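Local coordinates for uncharacterized protein DSY3957 (Desulfitobacterium hafniense, PDB 3HXL) that probably forms the contractile sheath of a myovirus-type phage tail, at residues T217-A220 with K221-D225; A335-G338 with K339-K343. All blocks are in the same frame, centred on the assembly; numbering follows the deposited sequence.

Contact 1 (T217-A220 with K221-D225); sequences TAFA and KRLRD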
loop_
_atom_site.group_PDB
_atom_site.type_symbol
_atom_site.label_atom_id
_atom_site.label_comp_id
_atom_site.label_asym_id
_atom_site.label_seq_id
_atom_site.Cartn_x
_atom_site.Cartn_y
_atom_site.Cartn_z
ATOM N N THR A 217 0.526 15.112 -2.210
ATOM C CA THR A 217 1.684 15.540 -2.997
ATOM C C THR A 217 2.712 16.184 -2.068
ATOM O O THR A 217 3.905 15.907 -2.169
ATOM C CB THR A 217 1.271 16.544 -4.101
ATOM O OG1 THR A 217 0.382 15.896 -5.023
ATOM C CG2 THR A 217 2.496 17.045 -4.867
ATOM N N ALA A 218 2.246 17.033 -1.152
ATOM C CA ALA A 218 3.142 17.685 -0.206
ATOM C C ALA A 218 3.758 16.635 0.715
ATOM O O ALA A 218 4.946 16.691 1.046
ATOM C CB ALA A 218 2.381 18.733 0.619
ATOM N N PHE A 219 2.934 15.679 1.131
ATOM C CA PHE A 219 3.368 14.595 2.005
ATOM C C PHE A 219 4.541 13.859 1.359
ATOM O O PHE A 219 5.562 13.614 2.000
ATOM C CB PHE A 219 2.204 13.625 2.237
ATOM C CG PHE A 219 2.551 12.443 3.099
ATOM C CD1 PHE A 219 2.682 12.579 4.476
ATOM C CD2 PHE A 219 2.744 11.183 2.526
ATOM C CE1 PHE A 219 2.997 11.480 5.276
ATOM C CE2 PHE A 219 3.060 10.078 3.315
ATOM C CZ PHE A 219 3.186 10.224 4.693
ATOM N N ALA A 220 4.391 13.517 0.084
ATOM C CA ALA A 220 5.439 12.808 -0.644
ATOM C C ALA A 220 6.742 13.604 -0.679
ATOM O O ALA A 220 7.821 13.057 -0.449
ATOM C CB ALA A 220 4.969 12.506 -2.065
ATOM N N LYS A 221 6.642 14.900 -0.964
ATOM C CA LYS A 221 7.831 15.748 -1.037
ATOM C C LYS A 221 8.567 15.817 0.293
ATOM O O LYS A 221 9.803 15.795 0.334
ATOM C CB LYS A 221 7.452 17.167 -1.475
ATOM C CG LYS A 221 6.926 17.287 -2.899
ATOM C CD LYS A 221 6.513 18.730 -3.207
ATOM C CE LYS A 221 5.990 18.889 -4.629
ATOM N NZ LYS A 221 5.417 20.252 -4.871
ATOM N N ARG A 222 7.806 15.895 1.383
ATOM C CA ARG A 222 8.404 15.984 2.708
ATOM C C ARG A 222 9.147 14.705 3.073
ATOM O O ARG A 222 10.311 14.745 3.483
ATOM C CB ARG A 222 7.335 16.286 3.767
ATOM C CG ARG A 222 7.911 16.456 5.168
ATOM C CD ARG A 222 6.902 17.095 6.114
ATOM N NE ARG A 222 5.665 16.317 6.224
ATOM C CZ ARG A 222 5.547 15.176 6.895
ATOM N NH1 ARG A 222 4.378 14.553 6.931
ATOM N NH2 ARG A 222 6.591 14.661 7.533
ATOM N N LEU A 223 8.487 13.562 2.935
ATOM C CA LEU A 223 9.173 12.319 3.261
ATOM C C LEU A 223 10.393 12.108 2.368
ATOM O O LEU A 223 11.495 11.871 2.863
ATOM C CB LEU A 223 8.227 11.116 3.147
ATOM C CG LEU A 223 7.508 10.686 4.435
ATOM C CD1 LEU A 223 6.540 11.773 4.901
ATOM C CD2 LEU A 223 6.748 9.389 4.171
ATOM N N ARG A 224 10.204 12.224 1.056
ATOM C CA ARG A 224 11.300 12.002 0.112
ATOM C C ARG A 224 12.498 12.935 0.215
ATOM O O ARG A 224 13.650 12.489 0.282
ATOM C CB ARG A 224 10.794 12.066 -1.335
ATOM C CG ARG A 224 9.833 10.973 -1.738
ATOM C CD ARG A 224 9.424 11.144 -3.193
ATOM N NE ARG A 224 10.578 11.055 -4.079
ATOM C CZ ARG A 224 11.095 9.912 -4.522
ATOM N NH1 ARG A 224 10.548 8.756 -4.170
ATOM N NH2 ARG A 224 12.182 9.923 -5.293
ATOM N N ASP A 225 12.239 14.234 0.231
ATOM C CA ASP A 225 13.342 15.171 0.242
ATOM C C ASP A 225 13.707 15.856 1.545
ATOM O O ASP A 225 14.749 16.501 1.632
ATOM C CB ASP A 225 13.113 16.180 -0.879
ATOM C CG ASP A 225 12.927 15.489 -2.229
ATOM O OD1 ASP A 225 13.611 14.465 -2.464
ATOM O OD2 ASP A 225 12.115 15.958 -3.045
#
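Leu223 lies one helical turn beyond Phe219, and the pair shows how an i to i+4 step along a helix serves backbone and side chains together. The Leu223 amide donates to Phe219 O at 3.1 Å with an N-H...O angle of 177°, almost straight. Alongside this bond, Leu223 CD1 sits over one face of the Phe219 ring, 3.8 Å from its centroid in a CH-pi contact. Leu223 CD2 reaches Phe219 CZ at 3.7 Å. With CG anti to the backbone N (chi1 178°), the phenyl group is set beside its own carbonyl carbon, where the later turn can reach it; Leu192 and Val195 of helix 185-195 also pack on it. The carbonyls of Thr217, Ala218 and Ala220 are taken in the same way by the amides of Lys221, Arg222 and Arg224, the last at 2.9 Å. Polar side chains find partners further off. Thr217 OG1 bonds back to Lys213 O, leaving its CG2 alongside Lys221 CE at 4.0 Å. Buried Arg224 lays its CG against Ala220 O and carries its guanidinium to a salt bridge with Asp351 and a hydrogen bond to Ile231 O. The carbonyls of residues 217-220 are thus met within the helix and Arg224 O by Lys230 NZ, whereas the buried arginine charge, probably kept ionised by its carboxylate partner, ties helix 210-227 to helix 344-364.

Contact 2 (A335-G338 with K339-K343); sequences ADKG and KQFAK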
loop_
_atom_site.group_PDB
_atom_site.type_symbol
_atom_site.label_atom_id
_atom_site.label_comp_id
_atom_site.label_asym_id
_atom_site.label_seq_id
_atom_site.Cartn_x
_atom_site.Cartn_y
_atom_site.Cartn_z
ATOM N N ALA A 335 18.701 20.950 -15.360
ATOM C CA ALA A 335 20.019 20.379 -15.576
ATOM C C ALA A 335 20.291 19.292 -14.536
ATOM O O ALA A 335 20.750 18.200 -14.880
ATOM C CB ALA A 335 21.073 21.468 -15.489
ATOM N N ASP A 336 19.986 19.595 -13.276
ATOM C CA ASP A 336 20.195 18.671 -12.160
ATOM C C ASP A 336 19.156 17.559 -12.050
ATOM O O ASP A 336 19.394 16.553 -11.386
ATOM C CB ASP A 336 20.216 19.432 -10.828
ATOM C CG ASP A 336 21.452 20.297 -10.661
ATOM O OD1 ASP A 336 22.369 20.210 -11.504
ATOM O OD2 ASP A 336 21.508 21.057 -9.675
ATOM N N LYS A 337 17.997 17.745 -12.671
ATOM C CA LYS A 337 16.953 16.726 -12.618
ATOM C C LYS A 337 16.345 16.579 -14.005
ATOM O O LYS A 337 15.317 17.179 -14.318
ATOM C CB LYS A 337 15.888 17.112 -11.587
ATOM C CG LYS A 337 14.999 15.957 -11.152
ATOM C CD LYS A 337 14.164 16.300 -9.930
ATOM C CE LYS A 337 13.093 17.328 -10.238
ATOM N NZ LYS A 337 12.226 17.596 -9.055
ATOM N N GLY A 338 17.007 15.771 -14.830
ATOM C CA GLY A 338 16.577 15.549 -16.198
ATOM C C GLY A 338 15.356 14.675 -16.397
ATOM O O GLY A 338 14.728 14.223 -15.439
ATOM N N LYS A 339 15.032 14.432 -17.662
ATOM C CA LYS A 339 13.870 13.629 -18.025
ATOM C C LYS A 339 13.915 12.198 -17.486
ATOM O O LYS A 339 12.872 11.557 -17.328
ATOM C CB LYS A 339 13.704 13.599 -19.549
ATOM C CG LYS A 339 14.877 12.987 -20.288
ATOM C CD LYS A 339 14.569 12.790 -21.761
ATOM C CE LYS A 339 15.718 12.082 -22.463
ATOM N NZ LYS A 339 15.402 11.781 -23.886
ATOM N N GLN A 340 15.115 11.696 -17.203
ATOM C CA GLN A 340 15.246 10.344 -16.677
ATOM C C GLN A 340 14.495 10.192 -15.353
ATOM O O GLN A 340 13.990 9.114 -15.040
ATOM C CB GLN A 340 16.726 9.971 -16.488
ATOM C CG GLN A 340 17.538 10.951 -15.658
ATOM C CD GLN A 340 18.214 12.031 -16.499
ATOM O OE1 GLN A 340 17.582 12.667 -17.349
ATOM N NE2 GLN A 340 19.508 12.244 -16.259
ATOM N N PHE A 341 14.411 11.271 -14.578
ATOM C CA PHE A 341 13.705 11.221 -13.300
ATOM C C PHE A 341 12.197 11.005 -13.425
ATOM O O PHE A 341 11.520 10.717 -12.435
ATOM C CB PHE A 341 13.975 12.490 -12.478
ATOM C CG PHE A 341 15.344 12.522 -11.852
ATOM C CD1 PHE A 341 16.449 12.938 -12.582
ATOM C CD2 PHE A 341 15.531 12.099 -10.541
ATOM C CE1 PHE A 341 17.729 12.928 -12.015
ATOM C CE2 PHE A 341 16.806 12.086 -9.967
ATOM C CZ PHE A 341 17.901 12.501 -10.705
ATOM N N ALA A 342 11.672 11.133 -14.637
ATOM C CA ALA A 342 10.243 10.939 -14.868
ATOM C C ALA A 342 9.896 9.456 -15.001
ATOM O O ALA A 342 8.727 9.076 -14.932
ATOM C CB ALA A 342 9.810 11.686 -16.130
ATOM N N LYS A 343 10.916 8.624 -15.195
ATOM C CA LYS A 343 10.720 7.183 -15.348
ATOM C C LYS A 343 10.687 6.512 -13.981
ATOM O O LYS A 343 11.625 6.635 -13.194
ATOM C CB LYS A 343 11.842 6.593 -16.207
ATOM C CG LYS A 343 11.915 7.208 -17.610
ATOM C CD LYS A 343 13.081 6.669 -18.439
ATOM C CE LYS A 343 13.140 7.350 -19.811
ATOM N NZ LYS A 343 14.293 6.887 -20.640
#
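Lys337 meets the ring of Phe341 through a single methylene, CG, the two side chains crossing at about a right angle. This atom stands over one face, displaced toward the rim: it is 3.8 Å from the ring centroid and 3.5 Å from Phe341 CG. The contact is of the CH-pi kind, made by a methylene and not by the ammonium group. A bend at chi3 (69°) turns the outer chain from the ring, and NZ goes on to a salt bridge with Glu244. The same ring meets the backbone at its edge, where Gly338 O lies in the ring plane, 3.6 Å from Phe341 CD1. That oxygen also accepts the Phe341 amide at 3.1 Å; the donor approaches from above the carbonyl plane, and the N-H...O angle of 152° marks a moderate bend. On Gln340, the bend at chi2 (-91°) folds the amide back over the glycine, bringing OE1 to 3.1 Å from Gly338 C, while NE2 is engaged by Glu429. The Gln340 amide thus lies close against the Gly338 backbone. After Gly338 the amides of Ala342 and Lys343 repeat the i to i+3 pattern, bonding to Lys339 O and Gln340 O. Such bonding is the mark of a short 3-10 turn, here spanning 339-342 and leading to Lys343, the N-cap of helix 344-364 in the sheath C-terminal region.

Overall arrangement
The two contacts, both local and in series along the chain, illustrate how the same methyl- or methylene-over-phenyl theme adapts to its setting. Contact 1 is largely buried, inside the connecting helix of a beta-alpha-beta unit between strands 202-204 and 232-236 of the subtilisin-like region. Contact 2 is only partly buried, in the loop that precedes helix 344-364 in the C-terminal region. Regular four-residue bonding and an all-hydrocarbon CH-pi partner mark the first; three-residue bonding and the stem of a lysine mark the second. Their centres are about 17 Å apart and they do not touch, yet both concern helix 344-364: contact 1 through Asp351, contact 2 through its N-cap.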